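Hypoxic response protein 1 (Mycobacterium tuberculosis, PDB 1XKF) is of unknown function, but is a secreted, zinc-binding homodimer built from a pair of CBS domains that, unlike some relatives, does not seem to bind AMP. Local coordinates at residues D48-G53 and E113-G118; I84-A89 and P109-H114. All coordinates share one frame; numbering follows the deposited sequence.

Contact 1: residues D48-G53 and E113-G118; sequences DDRLHG and EHRLVG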
ATOM      1  N   ASP B  48      -0.576   8.044 -26.452  1.00 28.79           N
ATOM      2  CA  ASP B  48      -0.304   9.483 -26.407  1.00 29.85           C
ATOM      3  C   ASP B  48      -0.436  10.088 -25.009  1.00 29.34           C
ATOM      4  O   ASP B  48      -0.880  11.228 -24.854  1.00 28.40           O
ATOM      5  CB  ASP B  48      -1.238  10.225 -27.374  1.00 33.10           C
ATOM      6  CG  ASP B  48      -0.791  11.655 -27.644  1.00 35.84           C
ATOM      7  OD1 ASP B  48      -1.606  12.436 -28.177  1.00 39.41           O
ATOM      8  OD2 ASP B  48       0.373  11.996 -27.336  1.00 35.68           O
ATOM      9  N   ASP B  49      -0.046   9.320 -23.995  1.00 27.57           N
ATOM     10  CA  ASP B  49      -0.109   9.771 -22.611  1.00 27.02           C
ATOM     11  C   ASP B  49      -1.462  10.320 -22.168  1.00 24.87           C
ATOM     12  O   ASP B  49      -1.528  11.310 -21.441  1.00 23.95           O
ATOM     13  CB  ASP B  49       0.978  10.816 -22.344  1.00 29.26           C
ATOM     14  CG  ASP B  49       2.354  10.196 -22.184  1.00 33.36           C
ATOM     15  OD1 ASP B  49       3.328  10.944 -21.961  1.00 35.61           O
ATOM     16  OD2 ASP B  49       2.461   8.954 -22.274  1.00 36.29           O
ATOM     17  N   ARG B  50      -2.539   9.681 -22.610  1.00 23.27           N
ATOM     18  CA  ARG B  50      -3.886  10.088 -22.218  1.00 22.28           C
ATOM     19  C   ARG B  50      -4.176   9.380 -20.896  1.00 20.68           C
ATOM     20  O   ARG B  50      -4.336   8.161 -20.866  1.00 18.48           O
ATOM     21  CB  ARG B  50      -4.905   9.649 -23.267  1.00 24.50           C
ATOM     22  CG  ARG B  50      -4.600  10.161 -24.658  1.00 28.37           C
ATOM     23  CD  ARG B  50      -4.734  11.661 -24.729  1.00 31.31           C
ATOM     24  NE  ARG B  50      -4.308  12.172 -26.028  1.00 34.84           N
ATOM     25  CZ  ARG B  50      -4.696  13.338 -26.529  1.00 34.80           C
ATOM     26  NH1 ARG B  50      -5.524  14.109 -25.840  1.00 36.21           N
ATOM     27  NH2 ARG B  50      -4.250  13.734 -27.712  1.00 37.11           N
ATOM     28  N   LEU B  51      -4.244  10.146 -19.813  1.00 18.26           N
ATOM     29  CA  LEU B  51      -4.479   9.578 -18.486  1.00 19.28           C
ATOM     30  C   LEU B  51      -5.814   8.859 -18.288  1.00 20.12           C
ATOM     31  O   LEU B  51      -6.881   9.416 -18.544  1.00 20.43           O
ATOM     32  CB  LEU B  51      -4.340  10.668 -17.421  1.00 16.08           C
ATOM     33  CG  LEU B  51      -4.484  10.164 -15.980  1.00 17.14           C
ATOM     34  CD1 LEU B  51      -3.279   9.295 -15.625  1.00 12.46           C
ATOM     35  CD2 LEU B  51      -4.585  11.341 -15.026  1.00 17.16           C
ATOM     36  N   HIS B  52      -5.742   7.617 -17.814  1.00 18.56           N
ATOM     37  CA  HIS B  52      -6.936   6.830 -17.546  1.00 20.32           C
ATOM     38  C   HIS B  52      -7.116   6.581 -16.047  1.00 19.30           C
ATOM     39  O   HIS B  52      -8.158   6.099 -15.621  1.00 21.00           O
ATOM     40  CB  HIS B  52      -6.878   5.486 -18.280  1.00 23.09           C
ATOM     41  CG  HIS B  52      -7.077   5.595 -19.759  1.00 26.06           C
ATOM     42  ND1 HIS B  52      -7.180   4.491 -20.579  1.00 28.96           N
ATOM     43  CD2 HIS B  52      -7.196   6.676 -20.566  1.00 28.10           C
ATOM     44  CE1 HIS B  52      -7.353   4.889 -21.827  1.00 28.85           C
ATOM     45  NE2 HIS B  52      -7.366   6.209 -21.847  1.00 26.70           N
ATOM     46  N   GLY B  53      -6.098   6.898 -15.253  1.00 17.31           N
ATOM     47  CA  GLY B  53      -6.205   6.701 -13.813  1.00 16.12           C
ATOM     48  C   GLY B  53      -4.896   6.347 -13.132  1.00 13.14           C
ATOM     49  O   GLY B  53      -3.850   6.327 -13.771  1.00 13.58           O
ATOM     50  N   GLU B 113      -3.935  19.728 -21.647  1.00 25.63           N
ATOM     51  CA  GLU B 113      -4.465  19.381 -22.957  1.00 29.29           C
ATOM     52  C   GLU B 113      -4.684  17.880 -23.108  1.00 29.30           C
ATOM     53  O   GLU B 113      -4.291  17.279 -24.108  1.00 30.34           O
ATOM     54  CB  GLU B 113      -3.531  19.894 -24.055  1.00 32.15           C
ATOM     55  CG  GLU B 113      -3.267  21.387 -23.957  1.00 37.30           C
ATOM     56  CD  GLU B 113      -2.617  21.948 -25.199  1.00 40.29           C
ATOM     57  OE1 GLU B 113      -3.287  21.980 -26.253  1.00 42.64           O
ATOM     58  OE2 GLU B 113      -1.438  22.354 -25.122  1.00 42.90           O
ATOM     59  N   HIS B 114      -5.312  17.287 -22.094  1.00 29.15           N
ATOM     60  CA  HIS B 114      -5.638  15.863 -22.074  1.00 29.24           C
ATOM     61  C   HIS B 114      -4.458  14.910 -21.918  1.00 27.30           C
ATOM     62  O   HIS B 114      -4.639  13.694 -21.926  1.00 29.59           O
ATOM     63  CB  HIS B 114      -6.425  15.493 -23.334  1.00 31.75           C
ATOM     64  CG  HIS B 114      -7.585  16.399 -23.605  1.00 35.31           C
ATOM     65  ND1 HIS B 114      -8.563  16.657 -22.669  1.00 35.71           N
ATOM     66  CD2 HIS B 114      -7.917  17.118 -24.704  1.00 36.84           C
ATOM     67  CE1 HIS B 114      -9.445  17.498 -23.178  1.00 37.11           C
ATOM     68  NE2 HIS B 114      -9.077  17.793 -24.411  1.00 36.95           N
ATOM     69  N   ARG B 115      -3.253  15.447 -21.764  1.00 23.81           N
ATOM     70  CA  ARG B 115      -2.080  14.594 -21.612  1.00 21.91           C
ATOM     71  C   ARG B 115      -1.412  14.746 -20.252  1.00 20.28           C
ATOM     72  O   ARG B 115      -1.324  15.844 -19.711  1.00 19.01           O
ATOM     73  CB  ARG B 115      -1.058  14.895 -22.712  1.00 21.20           C
ATOM     74  CG  ARG B 115      -1.552  14.577 -24.110  1.00 23.68           C
ATOM     75  CD  ARG B 115      -0.541  14.967 -25.183  1.00 25.69           C
ATOM     76  NE  ARG B 115       0.692  14.191 -25.101  1.00 29.05           N
ATOM     77  CZ  ARG B 115       1.817  14.619 -24.536  1.00 29.42           C
ATOM     78  NH1 ARG B 115       1.876  15.832 -23.994  1.00 28.53           N
ATOM     79  NH2 ARG B 115       2.886  13.832 -24.515  1.00 25.74           N
ATOM     80  N   LEU B 116      -0.951  13.631 -19.702  1.00 18.93           N
ATOM     81  CA  LEU B 116      -0.264  13.648 -18.418  1.00 18.36           C
ATOM     82  C   LEU B 116       1.050  14.388 -18.635  1.00 18.24           C
ATOM     83  O   LEU B 116       1.767  14.099 -19.594  1.00 17.23           O
ATOM     84  CB  LEU B 116       0.046  12.224 -17.960  1.00 18.66           C
ATOM     85  CG  LEU B 116       0.905  12.136 -16.694  1.00 19.34           C
ATOM     86  CD1 LEU B 116       0.020  12.312 -15.470  1.00 17.21           C
ATOM     87  CD2 LEU B 116       1.624  10.799 -16.639  1.00 18.20           C
ATOM     88  N   VAL B 117       1.367  15.344 -17.767  1.00 16.80           N
ATOM     89  CA  VAL B 117       2.622  16.076 -17.909  1.00 16.61           C
ATOM     90  C   VAL B 117       3.477  16.006 -16.646  1.00 16.92           C
ATOM     91  O   VAL B 117       4.620  16.467 -16.636  1.00 16.12           O
ATOM     92  CB  VAL B 117       2.387  17.567 -18.279  1.00 18.48           C
ATOM     93  CG1 VAL B 117       1.740  17.663 -19.657  1.00 19.63           C
ATOM     94  CG2 VAL B 117       1.519  18.244 -17.230  1.00 19.32           C
ATOM     95  N   GLY B 118       2.927  15.419 -15.586  1.00 13.85           N
ATOM     96  CA  GLY B 118       3.672  15.308 -14.344  1.00 14.28           C
ATOM     97  C   GLY B 118       2.876  14.739 -13.178  1.00 13.62           C
ATOM     98  O   GLY B 118       1.696  14.415 -13.312  1.00 13.40           O
TER

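Contact 2: residues I84-A89 and P109-H114; sequences IYYVDA and PVISEH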
ATOM      1  N   ILE B  84      -9.736   7.633 -11.108  1.00 17.62           N
ATOM      2  CA  ILE B  84      -9.410   8.734 -11.999  1.00 17.90           C
ATOM      3  C   ILE B  84      -9.632  10.079 -11.310  1.00 18.65           C
ATOM      4  O   ILE B  84     -10.731  10.393 -10.848  1.00 17.00           O
ATOM      5  CB  ILE B  84     -10.234   8.658 -13.314  1.00 18.00           C
ATOM      6  CG1 ILE B  84      -9.900   9.850 -14.216  1.00 19.02           C
ATOM      7  CG2 ILE B  84     -11.726   8.589 -13.003  1.00 17.97           C
ATOM      8  CD1 ILE B  84      -8.456   9.856 -14.726  1.00 16.84           C
ATOM      9  N   TYR B  85      -8.559  10.855 -11.236  1.00 17.47           N
ATOM     10  CA  TYR B  85      -8.569  12.173 -10.616  1.00 16.04           C
ATOM     11  C   TYR B  85      -7.276  12.849 -11.030  1.00 15.24           C
ATOM     12  O   TYR B  85      -6.286  12.178 -11.316  1.00 13.97           O
ATOM     13  CB  TYR B  85      -8.642  12.046  -9.096  1.00 15.88           C
ATOM     14  CG  TYR B  85      -7.650  11.071  -8.519  1.00 16.58           C
ATOM     15  CD1 TYR B  85      -6.310  11.417  -8.349  1.00 18.74           C
ATOM     16  CD2 TYR B  85      -8.049   9.786  -8.158  1.00 18.97           C
ATOM     17  CE1 TYR B  85      -5.390  10.505  -7.833  1.00 19.35           C
ATOM     18  CE2 TYR B  85      -7.141   8.869  -7.645  1.00 19.24           C
ATOM     19  CZ  TYR B  85      -5.818   9.230  -7.484  1.00 20.01           C
ATOM     20  OH  TYR B  85      -4.927   8.314  -6.974  1.00 20.60           O
ATOM     21  N   TYR B  86      -7.278  14.174 -11.052  1.00 14.85           N
ATOM     22  CA  TYR B  86      -6.098  14.913 -11.482  1.00 15.75           C
ATOM     23  C   TYR B  86      -6.344  16.402 -11.331  1.00 15.75           C
ATOM     24  O   TYR B  86      -7.415  16.820 -10.893  1.00 15.56           O
ATOM     25  CB  TYR B  86      -5.831  14.590 -12.958  1.00 17.15           C
ATOM     26  CG  TYR B  86      -7.048  14.796 -13.848  1.00 16.77           C
ATOM     27  CD1 TYR B  86      -7.427  16.075 -14.267  1.00 18.89           C
ATOM     28  CD2 TYR B  86      -7.860  13.716 -14.218  1.00 19.48           C
ATOM     29  CE1 TYR B  86      -8.591  16.280 -15.027  1.00 18.61           C
ATOM     30  CE2 TYR B  86      -9.026  13.908 -14.977  1.00 17.94           C
ATOM     31  CZ  TYR B  86      -9.385  15.192 -15.374  1.00 19.26           C
ATOM     32  OH  TYR B  86     -10.542  15.391 -16.094  1.00 21.32           O
ATOM     33  N   VAL B  87      -5.343  17.197 -11.683  1.00 15.97           N
ATOM     34  CA  VAL B  87      -5.474  18.647 -11.658  1.00 16.90           C
ATOM     35  C   VAL B  87      -4.862  19.150 -12.949  1.00 18.46           C
ATOM     36  O   VAL B  87      -4.009  18.477 -13.537  1.00 16.72           O
ATOM     37  CB  VAL B  87      -4.716  19.307 -10.476  1.00 17.44           C
ATOM     38  CG1 VAL B  87      -5.383  18.948  -9.164  1.00 18.11           C
ATOM     39  CG2 VAL B  87      -3.250  18.882 -10.482  1.00 17.08           C
ATOM     40  N   ASP B  88      -5.308  20.319 -13.398  1.00 18.06           N
ATOM     41  CA  ASP B  88      -4.760  20.913 -14.606  1.00 20.01           C
ATOM     42  C   ASP B  88      -3.403  21.500 -14.220  1.00 20.75           C
ATOM     43  O   ASP B  88      -3.157  21.796 -13.048  1.00 19.79           O
ATOM     44  CB  ASP B  88      -5.670  22.030 -15.117  1.00 22.03           C
ATOM     45  CG  ASP B  88      -5.188  22.614 -16.431  1.00 25.13           C
ATOM     46  OD1 ASP B  88      -5.366  21.955 -17.475  1.00 26.25           O
ATOM     47  OD2 ASP B  88      -4.619  23.725 -16.417  1.00 25.36           O
ATOM     48  N   ALA B  89      -2.527  21.667 -15.205  1.00 18.07           N
ATOM     49  CA  ALA B  89      -1.201  22.219 -14.964  1.00 19.87           C
ATOM     50  C   ALA B  89      -1.267  23.631 -14.364  1.00 21.49           C
ATOM     51  O   ALA B  89      -0.299  24.102 -13.766  1.00 21.36           O
ATOM     52  CB  ALA B  89      -0.414  22.241 -16.266  1.00 19.88           C
ATOM     53  N   PRO B 109      -1.916  13.207 -10.335  1.00 15.31           N
ATOM     54  CA  PRO B 109      -1.356  13.450 -11.662  1.00 15.00           C
ATOM     55  C   PRO B 109      -1.745  14.838 -12.172  1.00 14.92           C
ATOM     56  O   PRO B 109      -2.803  15.369 -11.822  1.00 14.68           O
ATOM     57  CB  PRO B 109      -1.947  12.317 -12.500  1.00 16.98           C
ATOM     58  CG  PRO B 109      -3.233  12.009 -11.817  1.00 17.20           C
ATOM     59  CD  PRO B 109      -2.871  12.083 -10.361  1.00 14.55           C
ATOM     60  N   VAL B 110      -0.871  15.426 -12.982  1.00 15.94           N
ATOM     61  CA  VAL B 110      -1.106  16.744 -13.554  1.00 14.96           C
ATOM     62  C   VAL B 110      -1.283  16.595 -15.062  1.00 17.32           C
ATOM     63  O   VAL B 110      -0.463  15.963 -15.734  1.00 15.32           O
ATOM     64  CB  VAL B 110       0.079  17.686 -13.285  1.00 14.45           C
ATOM     65  CG1 VAL B 110      -0.233  19.084 -13.806  1.00 14.91           C
ATOM     66  CG2 VAL B 110       0.383  17.716 -11.793  1.00 13.60           C
ATOM     67  N   ILE B 111      -2.357  17.179 -15.583  1.00 16.61           N
ATOM     68  CA  ILE B 111      -2.663  17.100 -17.000  1.00 20.51           C
ATOM     69  C   ILE B 111      -2.657  18.467 -17.671  1.00 21.61           C
ATOM     70  O   ILE B 111      -2.859  19.498 -17.029  1.00 21.55           O
ATOM     71  CB  ILE B 111      -4.054  16.440 -17.227  1.00 21.83           C
ATOM     72  CG1 ILE B 111      -3.962  14.925 -17.004  1.00 25.49           C
ATOM     73  CG2 ILE B 111      -4.551  16.710 -18.635  1.00 27.51           C
ATOM     74  CD1 ILE B 111      -3.613  14.526 -15.598  1.00 28.48           C
ATOM     75  N   SER B 112      -2.399  18.452 -18.972  1.00 21.58           N
ATOM     76  CA  SER B 112      -2.394  19.652 -19.786  1.00 23.70           C
ATOM     77  C   SER B 112      -2.815  19.194 -21.174  1.00 24.71           C
ATOM     78  O   SER B 112      -2.154  18.354 -21.787  1.00 21.60           O
ATOM     79  CB  SER B 112      -1.000  20.274 -19.832  1.00 25.16           C
ATOM     80  OG  SER B 112      -1.028  21.519 -20.508  1.00 27.06           O
ATOM     81  N   GLU B 113      -3.935  19.728 -21.647  1.00 25.63           N
ATOM     82  CA  GLU B 113      -4.465  19.381 -22.957  1.00 29.29           C
ATOM     83  C   GLU B 113      -4.684  17.880 -23.108  1.00 29.30           C
ATOM     84  O   GLU B 113      -4.291  17.279 -24.108  1.00 30.34           O
ATOM     85  CB  GLU B 113      -3.531  19.894 -24.055  1.00 32.15           C
ATOM     86  CG  GLU B 113      -3.267  21.387 -23.957  1.00 37.30           C
ATOM     87  CD  GLU B 113      -2.617  21.948 -25.199  1.00 40.29           C
ATOM     88  OE1 GLU B 113      -3.287  21.980 -26.253  1.00 42.64           O
ATOM     89  OE2 GLU B 113      -1.438  22.354 -25.122  1.00 42.90           O
ATOM     90  N   HIS B 114      -5.312  17.287 -22.094  1.00 29.15           N
ATOM     91  CA  HIS B 114      -5.638  15.863 -22.074  1.00 29.24           C
ATOM     92  C   HIS B 114      -4.458  14.910 -21.918  1.00 27.30           C
ATOM     93  O   HIS B 114      -4.639  13.694 -21.926  1.00 29.59           O
ATOM     94  CB  HIS B 114      -6.425  15.493 -23.334  1.00 31.75           C
ATOM     95  CG  HIS B 114      -7.585  16.399 -23.605  1.00 35.31           C
ATOM     96  ND1 HIS B 114      -8.563  16.657 -22.669  1.00 35.71           N
ATOM     97  CD2 HIS B 114      -7.917  17.118 -24.704  1.00 36.84           C
ATOM     98  CE1 HIS B 114      -9.445  17.498 -23.178  1.00 37.11           C
ATOM     99  NE2 HIS B 114      -9.077  17.793 -24.411  1.00 36.95           N
TER
HETATM  100  O   HOH W   1      -2.411  23.471 -19.083  1.00 40.11           O

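Contact 1: residues D48-G53 and E113-G118
D48 and R115 form the main charged link between the two turns of this pair, a worked case of strands from the two CBS repeats being tied by a salt-bridge network at the protein surface. NE of R115 donates to OD2 of D48 over 3.1 Å, coming from above the carboxylate plane rather than within it, and a weak second bond leads from the same N-H to the carbonyl O of D48. OD1 of D48 meanwhile takes NH2 of R50 at 3.0 Å, on its anti side but tilted out of both planes, which leaves the carboxylate strung between two arginines. D49 adds charge alone: its OD1 stands 3.9 Å from NH2 of R115, well out of the guanidinium plane, with no N-H aimed at it. A bend at chi3 (65°) turns the R115 guanidinium back toward the two aspartates.

Among backbone atoms, N of L116 gives a nearly straight bond of 3.0 Å to O of D49, and the CA-H of R115 leans on that same oxygen.

Packing completes the contact. CG of R115 lies over the centre of the R50 guanidinium, the two guanidinium planes being almost perpendicular (89°), while CB of H114 meets NH1 of R50 at the edge of that group. Deeper in, CD1 of L51 just reaches CD1 of L116 at 4.5 Å.

The segments lie on strands 50-56 and 115-121, which belong to different sheets. Both leucines rest on P109 of strand 107-112, and L116 also touches V18 and C20, which is disulfide-bonded to C45.

Contact 2: residues I84-A89 and P109-H114
The carbonyl oxygen of V87 is gripped twice from strand 107-112: N of I111 donates to it at 2.9 Å, almost straight at 169°, and the CA-H of V110 approaches the same oxygen, its CA at 3.4 Å. O of P109 in turn accepts N of V87 over 3.1 Å. Further along, O of I111 receives a weak, bent bond from N of A89 together with the CA-H of D88.

These bonds pair two parallel strands, V87 beside V110 and D88 beside I111. They are the two strands of a right-handed beta-alpha-beta unit whose connection is helix 93-103, within the second CBS repeat. V87 turns its side chain to the face that also carries V110, where their CG2 atoms lie 4.0 Å apart, and M96 and V99 of that helix pack against V87. CG1 of V110, anti to its own N (chi1 -176°), reaches across to CA of A89, just past the end of strand 87-88, at 3.5 Å.

On the other face CD1 of I111 presses against CB of Y86 at 3.4 Å. The ring of P109 packs against the chain entering the strand, its CG a tight 3.1 Å from O of Y85. CE1 of Y85 touches CD of P109, and the tyrosine ring stacks on that of H103, a probable zinc ligand. At the solvent edge a water joins OG of S112 and, weakly, OD2 of D88, a carboxylate oxygen that also accepts N of N90.

Overall arrangement
Contact 2 is the more buried of the two and works within one sheet, between two strands of the second CBS repeat, through regular parallel backbone bonds and apolar packing. Contact 1 lies at the surface and joins strands of different sheets, one from each repeat; salt bridges predominate among its side-chain contacts, with one sound backbone bond. The two areas are similar, 379 and 387 Å², so the difference is one of chemistry rather than size. Their segments share the turn E113-H114, which takes part only in contact 1; the contacts themselves touch through V110, bonded to V117 and G118, and through L51, whose CD2 packs 3.4 Å from CD1 of I111.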